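Side-chain contacts in putative HpcE protein (PDB 6V77), which is of unassigned function but belongs to the FAH family of beta-rich metal-binding proteins and binds a zinc ion through acidic side chains: residues B[97-102]-B[236-241]; B[154-159]-B[245-250]; B[197-200]-B[206-209]. All coordinates share one frame; numbering follows the deposited sequence.

Contact 1: residues B[97-102]-B[236-241]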
ATOM      1  N   PHE B  97      -7.806  -6.136  -0.835  1.00 20.70           N
ATOM      2  CA  PHE B  97      -7.690  -4.686  -0.728  1.00 23.66           C
ATOM      3  C   PHE B  97      -6.473  -4.397   0.144  1.00 22.93           C
ATOM      4  O   PHE B  97      -5.625  -5.264   0.370  1.00 21.75           O
ATOM      5  CB  PHE B  97      -8.986  -4.049  -0.197  1.00 22.51           C
ATOM      6  CG  PHE B  97      -9.556  -4.747   0.987  1.00 24.06           C
ATOM      7  CD1 PHE B  97      -9.200  -4.364   2.264  1.00 23.81           C
ATOM      8  CD2 PHE B  97     -10.458  -5.786   0.830  1.00 27.77           C
ATOM      9  CE1 PHE B  97      -9.732  -5.021   3.374  1.00 24.75           C
ATOM     10  CE2 PHE B  97     -10.983  -6.452   1.939  1.00 28.73           C
ATOM     11  CZ  PHE B  97     -10.622  -6.072   3.202  1.00 29.20           C
ATOM     12  N   THR B  98      -6.336  -3.163   0.608  1.00 21.37           N
ATOM     13  CA  THR B  98      -5.160  -2.862   1.410  1.00 22.98           C
ATOM     14  C   THR B  98      -5.593  -2.132   2.674  1.00 21.14           C
ATOM     15  O   THR B  98      -6.741  -1.700   2.814  1.00 23.06           O
ATOM     16  CB  THR B  98      -4.115  -2.039   0.617  1.00 19.46           C
ATOM     17  OG1 THR B  98      -2.857  -2.073   1.316  1.00 20.82           O
ATOM     18  CG2 THR B  98      -4.582  -0.580   0.439  1.00 21.04           C
ATOM     19  N   LYS B  99      -4.674  -2.057   3.623  1.00 21.48           N
ATOM     20  CA  LYS B  99      -4.814  -1.200   4.794  1.00 21.64           C
ATOM     21  C   LYS B  99      -3.564  -0.332   4.790  1.00 19.74           C
ATOM     22  O   LYS B  99      -2.448  -0.854   4.906  1.00 20.76           O
ATOM     23  CB  LYS B  99      -4.965  -2.039   6.069  1.00 22.38           C
ATOM     24  CG  LYS B  99      -6.345  -2.718   6.162  1.00 22.42           C
ATOM     25  CD  LYS B  99      -6.391  -3.918   7.139  1.00 23.21           C
ATOM     26  CE  LYS B  99      -6.331  -3.483   8.593  1.00 25.57           C
ATOM     27  NZ  LYS B  99      -7.414  -2.535   8.982  1.00 22.15           N
ATOM     28  N   PHE B 100      -3.743   0.973   4.581  1.00 21.00           N
ATOM     29  CA  PHE B 100      -2.585   1.825   4.306  1.00 22.04           C
ATOM     30  C   PHE B 100      -1.645   1.859   5.505  1.00 24.85           C
ATOM     31  O   PHE B 100      -2.085   1.780   6.656  1.00 23.31           O
ATOM     32  CB  PHE B 100      -3.053   3.228   3.912  1.00 22.44           C
ATOM     33  CG  PHE B 100      -3.744   3.264   2.563  1.00 21.44           C
ATOM     34  CD1 PHE B 100      -2.992   3.099   1.389  1.00 22.49           C
ATOM     35  CD2 PHE B 100      -5.119   3.389   2.461  1.00 23.35           C
ATOM     36  CE1 PHE B 100      -3.606   3.105   0.151  1.00 24.89           C
ATOM     37  CE2 PHE B 100      -5.744   3.400   1.217  1.00 22.34           C
ATOM     38  CZ  PHE B 100      -4.979   3.254   0.060  1.00 24.53           C
ATOM     39  N   VAL B 101      -0.336   1.923   5.225  1.00 20.69           N
ATOM     40  CA  VAL B 101       0.660   1.702   6.269  1.00 19.60           C
ATOM     41  C   VAL B 101       0.587   2.735   7.395  1.00 22.57           C
ATOM     42  O   VAL B 101       0.948   2.421   8.536  1.00 24.72           O
ATOM     43  CB  VAL B 101       2.083   1.630   5.646  1.00 24.10           C
ATOM     44  CG1 VAL B 101       2.633   3.007   5.276  1.00 22.00           C
ATOM     45  CG2 VAL B 101       3.033   0.891   6.565  1.00 29.87           C
ATOM     46  N   SER B 102       0.078   3.942   7.131  1.00 20.35           N
ATOM     47  CA  SER B 102      -0.043   4.927   8.198  1.00 20.79           C
ATOM     48  C   SER B 102      -1.011   4.487   9.297  1.00 23.52           C
ATOM     49  O   SER B 102      -0.966   5.067  10.380  1.00 22.84           O
ATOM     50  CB  SER B 102      -0.505   6.296   7.672  1.00 21.16           C
ATOM     51  OG  SER B 102      -1.719   6.198   6.951  1.00 21.42           O
ATOM     52  N   VAL B 236       2.903  -7.713   4.661  1.00 18.45           N
ATOM     53  CA  VAL B 236       1.905  -8.098   5.657  1.00 19.06           C
ATOM     54  C   VAL B 236       0.646  -8.571   4.944  1.00 20.29           C
ATOM     55  O   VAL B 236       0.181  -7.916   4.000  1.00 21.51           O
ATOM     56  CB  VAL B 236       1.590  -6.919   6.600  1.00 21.78           C
ATOM     57  CG1 VAL B 236       0.265  -7.159   7.373  1.00 22.01           C
ATOM     58  CG2 VAL B 236       2.736  -6.723   7.571  1.00 23.21           C
ATOM     59  N   ILE B 237       0.092  -9.699   5.398  1.00 19.71           N
ATOM     60  CA  ILE B 237      -1.202 -10.187   4.918  1.00 19.21           C
ATOM     61  C   ILE B 237      -2.155 -10.283   6.102  1.00 19.99           C
ATOM     62  O   ILE B 237      -1.894 -11.033   7.053  1.00 19.90           O
ATOM     63  CB  ILE B 237      -1.096 -11.556   4.229  1.00 18.92           C
ATOM     64  CG1 ILE B 237      -0.070 -11.530   3.105  1.00 19.44           C
ATOM     65  CG2 ILE B 237      -2.456 -11.949   3.647  1.00 19.20           C
ATOM     66  CD1 ILE B 237       0.149 -12.939   2.533  1.00 20.09           C
ATOM     67  N   PHE B 238      -3.250  -9.514   6.042  1.00 19.41           N
ATOM     68  CA  PHE B 238      -4.396  -9.679   6.933  1.00 20.69           C
ATOM     69  C   PHE B 238      -5.297 -10.736   6.299  1.00 21.80           C
ATOM     70  O   PHE B 238      -5.891 -10.481   5.249  1.00 22.84           O
ATOM     71  CB  PHE B 238      -5.127  -8.346   7.067  1.00 21.47           C
ATOM     72  CG  PHE B 238      -4.517  -7.407   8.063  1.00 21.79           C
ATOM     73  CD1 PHE B 238      -5.008  -7.383   9.385  1.00 20.31           C
ATOM     74  CD2 PHE B 238      -3.498  -6.537   7.706  1.00 26.40           C
ATOM     75  CE1 PHE B 238      -4.465  -6.511  10.319  1.00 24.84           C
ATOM     76  CE2 PHE B 238      -2.955  -5.667   8.636  1.00 24.67           C
ATOM     77  CZ  PHE B 238      -3.436  -5.660   9.941  1.00 23.93           C
ATOM     78  N   THR B 239      -5.377 -11.932   6.904  1.00 20.74           N
ATOM     79  CA  THR B 239      -5.886 -13.094   6.168  1.00 21.61           C
ATOM     80  C   THR B 239      -7.405 -13.192   6.141  1.00 24.47           C
ATOM     81  O   THR B 239      -7.934 -14.096   5.473  1.00 24.66           O
ATOM     82  CB  THR B 239      -5.316 -14.407   6.730  1.00 20.22           C
ATOM     83  OG1 THR B 239      -5.657 -14.548   8.123  1.00 22.61           O
ATOM     84  CG2 THR B 239      -3.793 -14.458   6.545  1.00 22.11           C
ATOM     85  N   GLY B 240      -8.111 -12.292   6.824  1.00 24.97           N
ATOM     86  CA  GLY B 240      -9.564 -12.330   6.857  1.00 24.06           C
ATOM     87  C   GLY B 240     -10.107 -12.581   8.251  1.00 22.14           C
ATOM     88  O   GLY B 240      -9.360 -13.015   9.131  1.00 25.35           O
ATOM     89  N   THR B 241     -11.397 -12.293   8.469  1.00 22.98           N
ATOM     90  CA  THR B 241     -11.981 -12.447   9.796  1.00 25.16           C
ATOM     91  C   THR B 241     -13.139 -13.445   9.794  1.00 27.70           C
ATOM     92  O   THR B 241     -13.907 -13.515   8.827  1.00 27.07           O
ATOM     93  CB  THR B 241     -12.493 -11.101  10.350  1.00 24.73           C
ATOM     94  OG1 THR B 241     -12.686 -11.216  11.760  1.00 26.44           O
ATOM     95  CG2 THR B 241     -13.797 -10.670   9.703  1.00 29.38           C
TER

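Contact 2: residues B[154-159]-B[245-250]. With SO4 (sulfate ion), chain O.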
ATOM      1  N   SER B 154     -12.857  -1.428  11.031  1.00 25.11           N
ATOM      2  CA  SER B 154     -13.532  -1.043   9.792  1.00 25.49           C
ATOM      3  C   SER B 154     -14.629  -0.043  10.096  1.00 26.51           C
ATOM      4  O   SER B 154     -15.560  -0.365  10.838  1.00 30.40           O
ATOM      5  CB  SER B 154     -14.131  -2.276   9.100  1.00 29.62           C
ATOM      6  OG  SER B 154     -13.152  -3.314   8.933  1.00 26.99           O
ATOM      7  N   GLU B 155     -14.569   1.137   9.479  1.00 26.79           N
ATOM      8  CA  GLU B 155     -15.676   2.087   9.574  1.00 27.89           C
ATOM      9  C   GLU B 155     -16.666   1.729   8.464  1.00 34.75           C
ATOM     10  O   GLU B 155     -16.457   2.065   7.296  1.00 30.12           O
ATOM     11  CB  GLU B 155     -15.163   3.525   9.483  1.00 28.06           C
ATOM     12  CG  GLU B 155     -16.160   4.542  10.003  1.00 31.20           C
ATOM     13  CD  GLU B 155     -17.330   4.659   9.078  1.00 36.12           C
ATOM     14  OE1 GLU B 155     -17.142   5.208   7.972  1.00 32.95           O
ATOM     15  OE2 GLU B 155     -18.411   4.148   9.422  1.00 31.41           O
ATOM     16  N   ARG B 156     -17.771   1.057   8.831  1.00 29.85           N
ATOM     17  CA  ARG B 156     -18.605   0.421   7.811  1.00 32.03           C
ATOM     18  C   ARG B 156     -19.338   1.424   6.928  1.00 30.44           C
ATOM     19  O   ARG B 156     -19.677   1.085   5.788  1.00 33.75           O
ATOM     20  CB  ARG B 156     -19.620  -0.519   8.452  1.00 30.04           C
ATOM     21  CG  ARG B 156     -18.972  -1.631   9.253  1.00 29.22           C
ATOM     22  CD  ARG B 156     -18.202  -2.623   8.357  1.00 28.32           C
ATOM     23  NE  ARG B 156     -17.962  -3.853   9.113  1.00 31.56           N
ATOM     24  CZ  ARG B 156     -17.089  -4.800   8.784  1.00 31.04           C
ATOM     25  NH1 ARG B 156     -16.320  -4.686   7.698  1.00 28.75           N
ATOM     26  NH2 ARG B 156     -16.979  -5.870   9.565  1.00 28.39           N
ATOM     27  N   ASP B 157     -19.633   2.632   7.427  1.00 31.12           N
ATOM     28  CA  ASP B 157     -20.356   3.598   6.599  1.00 32.15           C
ATOM     29  C   ASP B 157     -19.537   3.957   5.364  1.00 36.47           C
ATOM     30  O   ASP B 157     -20.016   3.851   4.228  1.00 33.99           O
ATOM     31  CB  ASP B 157     -20.696   4.873   7.388  1.00 32.97           C
ATOM     32  CG  ASP B 157     -21.644   4.627   8.547  1.00 41.81           C
ATOM     33  OD1 ASP B 157     -22.232   3.524   8.635  1.00 41.67           O
ATOM     34  OD2 ASP B 157     -21.796   5.553   9.378  1.00 41.29           O
ATOM     35  N   LEU B 158     -18.299   4.394   5.578  1.00 30.79           N
ATOM     36  CA  LEU B 158     -17.407   4.700   4.458  1.00 32.71           C
ATOM     37  C   LEU B 158     -17.127   3.459   3.624  1.00 35.01           C
ATOM     38  O   LEU B 158     -17.019   3.539   2.393  1.00 40.57           O
ATOM     39  CB  LEU B 158     -16.097   5.283   4.986  1.00 29.49           C
ATOM     40  CG  LEU B 158     -15.028   5.693   3.959  1.00 36.99           C
ATOM     41  CD1 LEU B 158     -15.601   6.723   3.005  1.00 44.84           C
ATOM     42  CD2 LEU B 158     -13.787   6.238   4.653  1.00 35.10           C
ATOM     43  N   GLN B 159     -16.986   2.303   4.277  1.00 30.86           N
ATOM     44  CA  GLN B 159     -16.586   1.092   3.564  1.00 30.01           C
ATOM     45  C   GLN B 159     -17.581   0.729   2.472  1.00 33.58           C
ATOM     46  O   GLN B 159     -17.192   0.252   1.400  1.00 34.37           O
ATOM     47  CB  GLN B 159     -16.441  -0.086   4.534  1.00 29.43           C
ATOM     48  CG  GLN B 159     -15.846  -1.320   3.840  1.00 27.71           C
ATOM     49  CD  GLN B 159     -15.889  -2.581   4.703  1.00 30.74           C
ATOM     50  OE1 GLN B 159     -15.914  -2.510   5.935  1.00 30.98           O
ATOM     51  NE2 GLN B 159     -15.884  -3.741   4.050  1.00 31.15           N
ATOM     52  N   VAL B 245     -18.881 -10.356  13.306  1.00 28.59           N
ATOM     53  CA  VAL B 245     -18.666  -8.912  13.265  1.00 28.16           C
ATOM     54  C   VAL B 245     -19.979  -8.190  13.575  1.00 31.94           C
ATOM     55  O   VAL B 245     -21.082  -8.740  13.446  1.00 30.51           O
ATOM     56  CB  VAL B 245     -18.078  -8.452  11.920  1.00 31.42           C
ATOM     57  CG1 VAL B 245     -16.885  -9.313  11.547  1.00 28.52           C
ATOM     58  CG2 VAL B 245     -19.142  -8.428  10.816  1.00 28.27           C
ATOM     59  N   GLY B 246     -19.853  -6.933  14.011  1.00 30.88           N
ATOM     60  CA  GLY B 246     -21.026  -6.188  14.442  1.00 33.04           C
ATOM     61  C   GLY B 246     -22.015  -5.909  13.329  1.00 31.29           C
ATOM     62  O   GLY B 246     -23.225  -5.898  13.562  1.00 32.44           O
ATOM     63  N   MET B 247     -21.527  -5.695  12.099  1.00 30.74           N
ATOM     64  CA  MET B 247     -22.482  -5.394  11.036  1.00 31.55           C
ATOM     65  C   MET B 247     -23.319  -6.612  10.647  1.00 32.13           C
ATOM     66  O   MET B 247     -24.316  -6.452   9.936  1.00 34.42           O
ATOM     67  CB  MET B 247     -21.751  -4.832   9.800  1.00 30.91           C
ATOM     68  CG  MET B 247     -20.945  -5.857   9.066  1.00 39.78           C
ATOM     69  SD  MET B 247     -20.489  -5.214   7.440  1.00 45.43           S
ATOM     70  CE  MET B 247     -19.406  -6.529   6.841  1.00 58.14           C
ATOM     71  N   GLY B 248     -22.943  -7.811  11.104  1.00 32.88           N
ATOM     72  CA  GLY B 248     -23.694  -9.024  10.847  1.00 35.48           C
ATOM     73  C   GLY B 248     -24.721  -9.386  11.902  1.00 37.60           C
ATOM     74  O   GLY B 248     -25.487 -10.340  11.710  1.00 35.99           O
ATOM     75  N   ARG B 249     -24.766  -8.654  13.008  1.00 30.86           N
ATOM     76  CA  ARG B 249     -25.667  -8.998  14.098  1.00 35.06           C
ATOM     77  C   ARG B 249     -27.037  -8.373  13.878  1.00 39.60           C
ATOM     78  O   ARG B 249     -27.194  -7.436  13.090  1.00 32.64           O
ATOM     79  CB  ARG B 249     -25.054  -8.548  15.425  1.00 35.63           C
ATOM     80  CG  ARG B 249     -23.759  -9.325  15.664  1.00 33.70           C
ATOM     81  CD  ARG B 249     -22.896  -8.862  16.813  1.00 38.06           C
ATOM     82  NE  ARG B 249     -21.852  -9.863  17.043  1.00 33.66           N
ATOM     83  CZ  ARG B 249     -21.952 -10.897  17.875  1.00 47.37           C
ATOM     84  NH1 ARG B 249     -23.048 -11.079  18.621  1.00 39.68           N
ATOM     85  NH2 ARG B 249     -20.934 -11.745  17.979  1.00 49.04           N
ATOM     86  N   ASN B 250     -28.047  -8.913  14.558  1.00 33.64           N
ATOM     87  CA  ASN B 250     -29.381  -8.311  14.570  0.65 39.17           C
ATOM     88  C   ASN B 250     -29.770  -7.986  16.006  1.00 38.89           C
ATOM     89  O   ASN B 250     -29.988  -8.931  16.790  1.00 38.70           O
ATOM     90  CB  ASN B 250     -30.395  -9.266  13.936  0.65 40.08           C
ATOM     91  CG  ASN B 250     -30.050  -9.601  12.487  0.65 39.30           C
ATOM     92  OD1 ASN B 250     -29.662 -10.727  12.167  0.65 36.15           O
ATOM     93  ND2 ASN B 250     -30.186  -8.619  11.615  0.65 37.84           N
TER
HETATM   94  S   SO4 O 305     -14.587  -7.398   5.183  0.85 43.76           S
HETATM   95  O1  SO4 O 305     -15.713  -8.281   5.465  0.85 48.99           O
HETATM   96  O2  SO4 O 305     -14.779  -6.082   5.794  0.85 38.42           O
HETATM   97  O3  SO4 O 305     -13.342  -7.966   5.706  0.85 53.76           O
HETATM   98  O4  SO4 O 305     -14.435  -7.269   3.734  0.85 44.99           O

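Contact 3: residues B[197-200]-B[206-209]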
ATOM      1  N   LEU B 197      -8.810 -18.449  17.057  1.00 24.34           N
ATOM      2  CA  LEU B 197      -8.784 -16.985  17.157  1.00 23.71           C
ATOM      3  C   LEU B 197     -10.154 -16.471  17.590  1.00 26.96           C
ATOM      4  O   LEU B 197     -11.180 -17.125  17.386  1.00 24.85           O
ATOM      5  CB  LEU B 197      -8.335 -16.307  15.841  1.00 23.03           C
ATOM      6  CG  LEU B 197      -9.268 -16.192  14.635  1.00 23.62           C
ATOM      7  CD1 LEU B 197      -8.585 -15.394  13.522  1.00 22.81           C
ATOM      8  CD2 LEU B 197      -9.725 -17.574  14.132  1.00 24.28           C
ATOM      9  N   GLY B 198     -10.158 -15.309  18.226  1.00 24.40           N
ATOM     10  CA  GLY B 198     -11.429 -14.769  18.674  1.00 25.08           C
ATOM     11  C   GLY B 198     -11.277 -13.357  19.191  1.00 28.10           C
ATOM     12  O   GLY B 198     -10.192 -12.772  19.175  1.00 24.84           O
ATOM     13  N   ALA B 199     -12.401 -12.819  19.662  1.00 26.42           N
ATOM     14  CA  ALA B 199     -12.453 -11.452  20.153  1.00 25.93           C
ATOM     15  C   ALA B 199     -13.584 -11.369  21.154  1.00 26.92           C
ATOM     16  O   ALA B 199     -14.579 -12.088  21.031  1.00 28.49           O
ATOM     17  CB  ALA B 199     -12.681 -10.428  19.032  1.00 25.64           C
ATOM     18  N   GLU B 200     -13.410 -10.497  22.153  1.00 27.24           N
ATOM     19  CA  GLU B 200     -14.416 -10.255  23.185  1.00 28.26           C
ATOM     20  C   GLU B 200     -14.573  -8.754  23.373  1.00 28.50           C
ATOM     21  O   GLU B 200     -13.609  -7.995  23.235  1.00 29.36           O
ATOM     22  CB  GLU B 200     -14.036 -10.907  24.538  1.00 31.06           C
ATOM     23  CG  GLU B 200     -13.786 -12.387  24.415  1.00 41.32           C
ATOM     24  CD  GLU B 200     -12.923 -12.939  25.526  1.00 51.57           C
ATOM     25  OE1 GLU B 200     -12.481 -12.160  26.402  1.00 50.23           O
ATOM     26  OE2 GLU B 200     -12.691 -14.166  25.510  1.00 51.41           O
ATOM     27  N   VAL B 206     -17.474 -12.205  21.086  1.00 30.26           N
ATOM     28  CA  VAL B 206     -18.162 -11.803  19.867  1.00 30.40           C
ATOM     29  C   VAL B 206     -17.624 -12.507  18.630  1.00 29.45           C
ATOM     30  O   VAL B 206     -18.351 -12.601  17.626  1.00 30.15           O
ATOM     31  CB  VAL B 206     -18.107 -10.274  19.674  1.00 29.27           C
ATOM     32  CG1 VAL B 206     -18.946  -9.570  20.765  1.00 32.45           C
ATOM     33  CG2 VAL B 206     -16.676  -9.790  19.688  1.00 28.29           C
ATOM     34  N   GLN B 207     -16.379 -12.989  18.641  1.00 27.77           N
ATOM     35  CA  GLN B 207     -15.875 -13.847  17.577  1.00 27.16           C
ATOM     36  C   GLN B 207     -15.115 -15.008  18.197  1.00 30.82           C
ATOM     37  O   GLN B 207     -14.448 -14.840  19.220  1.00 28.10           O
ATOM     38  CB  GLN B 207     -14.955 -13.084  16.627  1.00 26.26           C
ATOM     39  CG  GLN B 207     -15.662 -12.014  15.786  1.00 26.46           C
ATOM     40  CD  GLN B 207     -14.705 -11.369  14.804  1.00 32.00           C
ATOM     41  OE1 GLN B 207     -13.869 -10.551  15.195  1.00 25.19           O
ATOM     42  NE2 GLN B 207     -14.790 -11.764  13.532  1.00 30.09           N
ATOM     43  N   HIS B 208     -15.236 -16.183  17.582  1.00 27.16           N
ATOM     44  CA  HIS B 208     -14.478 -17.355  18.017  1.00 26.85           C
ATOM     45  C   HIS B 208     -14.527 -18.426  16.944  1.00 26.75           C
ATOM     46  O   HIS B 208     -15.603 -18.955  16.646  1.00 28.46           O
ATOM     47  CB  HIS B 208     -15.017 -17.925  19.332  1.00 32.20           C
ATOM     48  CG  HIS B 208     -14.398 -19.240  19.700  1.00 32.83           C
ATOM     49  ND1 HIS B 208     -15.098 -20.428  19.679  1.00 32.19           N
ATOM     50  CD2 HIS B 208     -13.134 -19.553  20.068  1.00 32.32           C
ATOM     51  CE1 HIS B 208     -14.294 -21.415  20.038  1.00 34.98           C
ATOM     52  NE2 HIS B 208     -13.094 -20.912  20.271  1.00 29.11           N
ATOM     53  N   SER B 209     -13.372 -18.768  16.379  1.00 26.87           N
ATOM     54  CA  SER B 209     -13.309 -19.737  15.298  1.00 30.90           C
ATOM     55  C   SER B 209     -11.894 -20.320  15.262  1.00 27.74           C
ATOM     56  O   SER B 209     -11.105 -20.135  16.194  1.00 25.08           O
ATOM     57  CB  SER B 209     -13.699 -19.069  13.971  1.00 29.66           C
ATOM     58  OG  SER B 209     -13.929 -20.030  12.961  1.00 31.97           O
TER

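Contact 1: residues B[97-102]-B[236-241]
K99 lays the outer part of its aliphatic chain over one face of the F238 ring, the two side chains crossing at about a right angle. CE sits above the middle of the ring, 3.9 Å from the F238 centroid and only 11° off the ring normal, a well-centred CH-pi contact. One carbon inward, K99 CD meets the CD2 side of the ring at 3.9 Å. This fit depends on a lysine that is not fully stretched: the bend at chi3 (72°) brings CE over the ring, and the bend at chi4 (57°) directs NZ on toward D152. The ammonium nitrogen NZ lies 5.3 Å from the F238 centroid, too far for more than a weak cation-pi attraction.

The charge is used instead in a salt bridge to D152 OD1, a ligand of the zinc ion, and in a hydrogen bond to the carbonyl of K171. Lysine thus suits the place twice, with greasy methylenes for the phenylalanine and a cation for the acid. F238 ends strand 236-238 and also packs on V72, S177 and I179. Just beyond it, G240 donates its N-H to E123 OE1 on a second zinc ligand. K99, held over F238, is thus a second-shell partner of the zinc ligand D152, and F238, about 6 Å from the zinc, lines the same region of this FAH-type metal site.

Contact 2: residues B[154-159]-B[245-250]
R156, in the first turn of helix 156-160, meets M247 and V245 of a loop with a short 3-10 turn, beside the zinc site of this FAH-type fold. E155 occupies the N-cap position and its carboxylate caps the helix, accepting from L158 N through OE1 (2.8 Å) and from D157 N through OE2 (2.8 Å), using both carboxylate oxygens on backbone amides that the first turn leaves without helical partners.

M247 lies across one face of the arginine at about a right angle. Its SD approaches R156 NE to 3.3 Å, while its methyl CE stands over the centre of the guanidinium, 3.5 Å from R156 CZ. A thioether suits this face, being polarisable, unbranched and long enough to reach the flat cation without competing for its N-H groups. At the NH2 corner of the guanidinium, V245 CG2 comes within 3.6 Å of R156 NH2, a short branched side chain packing beside the nitrogen. A bend at chi2 (-67°) turns the arginine chain off its extended course. All three of its nitrogens are engaged: NE forms a salt bridge with D119, and NH2 forms one with the zinc ligand E121.

NH1 serves two acceptors. Q159 OE1 takes one bond in the carbonyl plane, on a lone pair, at 2.8 Å from R156 NH1 and nearly in the guanidinium plane, which helps to fix the rotation of both groups. The glutamine can do so while its other end remains a donor. The sulfate ion, probably from the crystallisation liquor and also held by H82 and K171, brings O2 to the guanidinium edge, 2.8 Å from R156 NH1 and 3.1 Å from Q159 NE2.

Contact 3: residues B[197-200]-B[206-209]
L197 and S209 exchange a pair of backbone hydrogen bonds at one end of this antiparallel hairpin: S209 N to L197 O is 2.9 Å, and L197 N to S209 O is 3.0 Å. Further along, A199 N donates to Q207 O at 2.9 Å. The carbonyl of A199 then accepts twice from the same face of its plane, from V206 N at 2.9 Å and from Q207 N at 3.1 Å. Two consecutive residues facing one is a classic beta bulge.

A weaker polar contact lies between these bonds, where H208 CA points its hydrogen at L197 O, 3.4 Å away. Opposite H208 is G198, in a non-hydrogen-bonded pair drawn unusually close; a CB here would run into Q207 O, so glycine fits the tight spacing.

The apolar side chains add a little. A199 CB meets V206 CG2 at 4.1 Å, alanine being compact enough to sit beside the bulge. With CG of L197 set between backbone N and carbonyl carbon (chi1 76°), CD2 is carried across to the S209 carbonyl, 3.6 Å from S209 O.

The polar ends find partners beyond the two strands: Q207 NE2 bonds T241 OG1, Q207 OE1 accepts from V122 N, and H208 NE2 bonds E196. The backbone thus does most of the holding between the strands, leaving the Q207 amide to tie the hairpin to the loop and strand beside the zinc site.

All three contacts bring a side chain near the zinc ion, though their centres are 16 to 19 Å apart. The side chains of F238 in contact 1 and R156 in contact 2 each lie about 6 Å from the zinc, and that of Q207 in contact 3 about 8 Å. Contacts 1 and 2 each put a cation on a different zinc ligand: K99 on D152, R156 on E121. K171 bridges them too, offering its carbonyl to K99 and its NZ to S154 and the sulfate. Contact 3 is nested within the chain loops closed by both others and touches each: T241 OG1 is 2.8 Å from Q207 NE2, and V245 CG1 packs 3.8 Å from Q207 NE2.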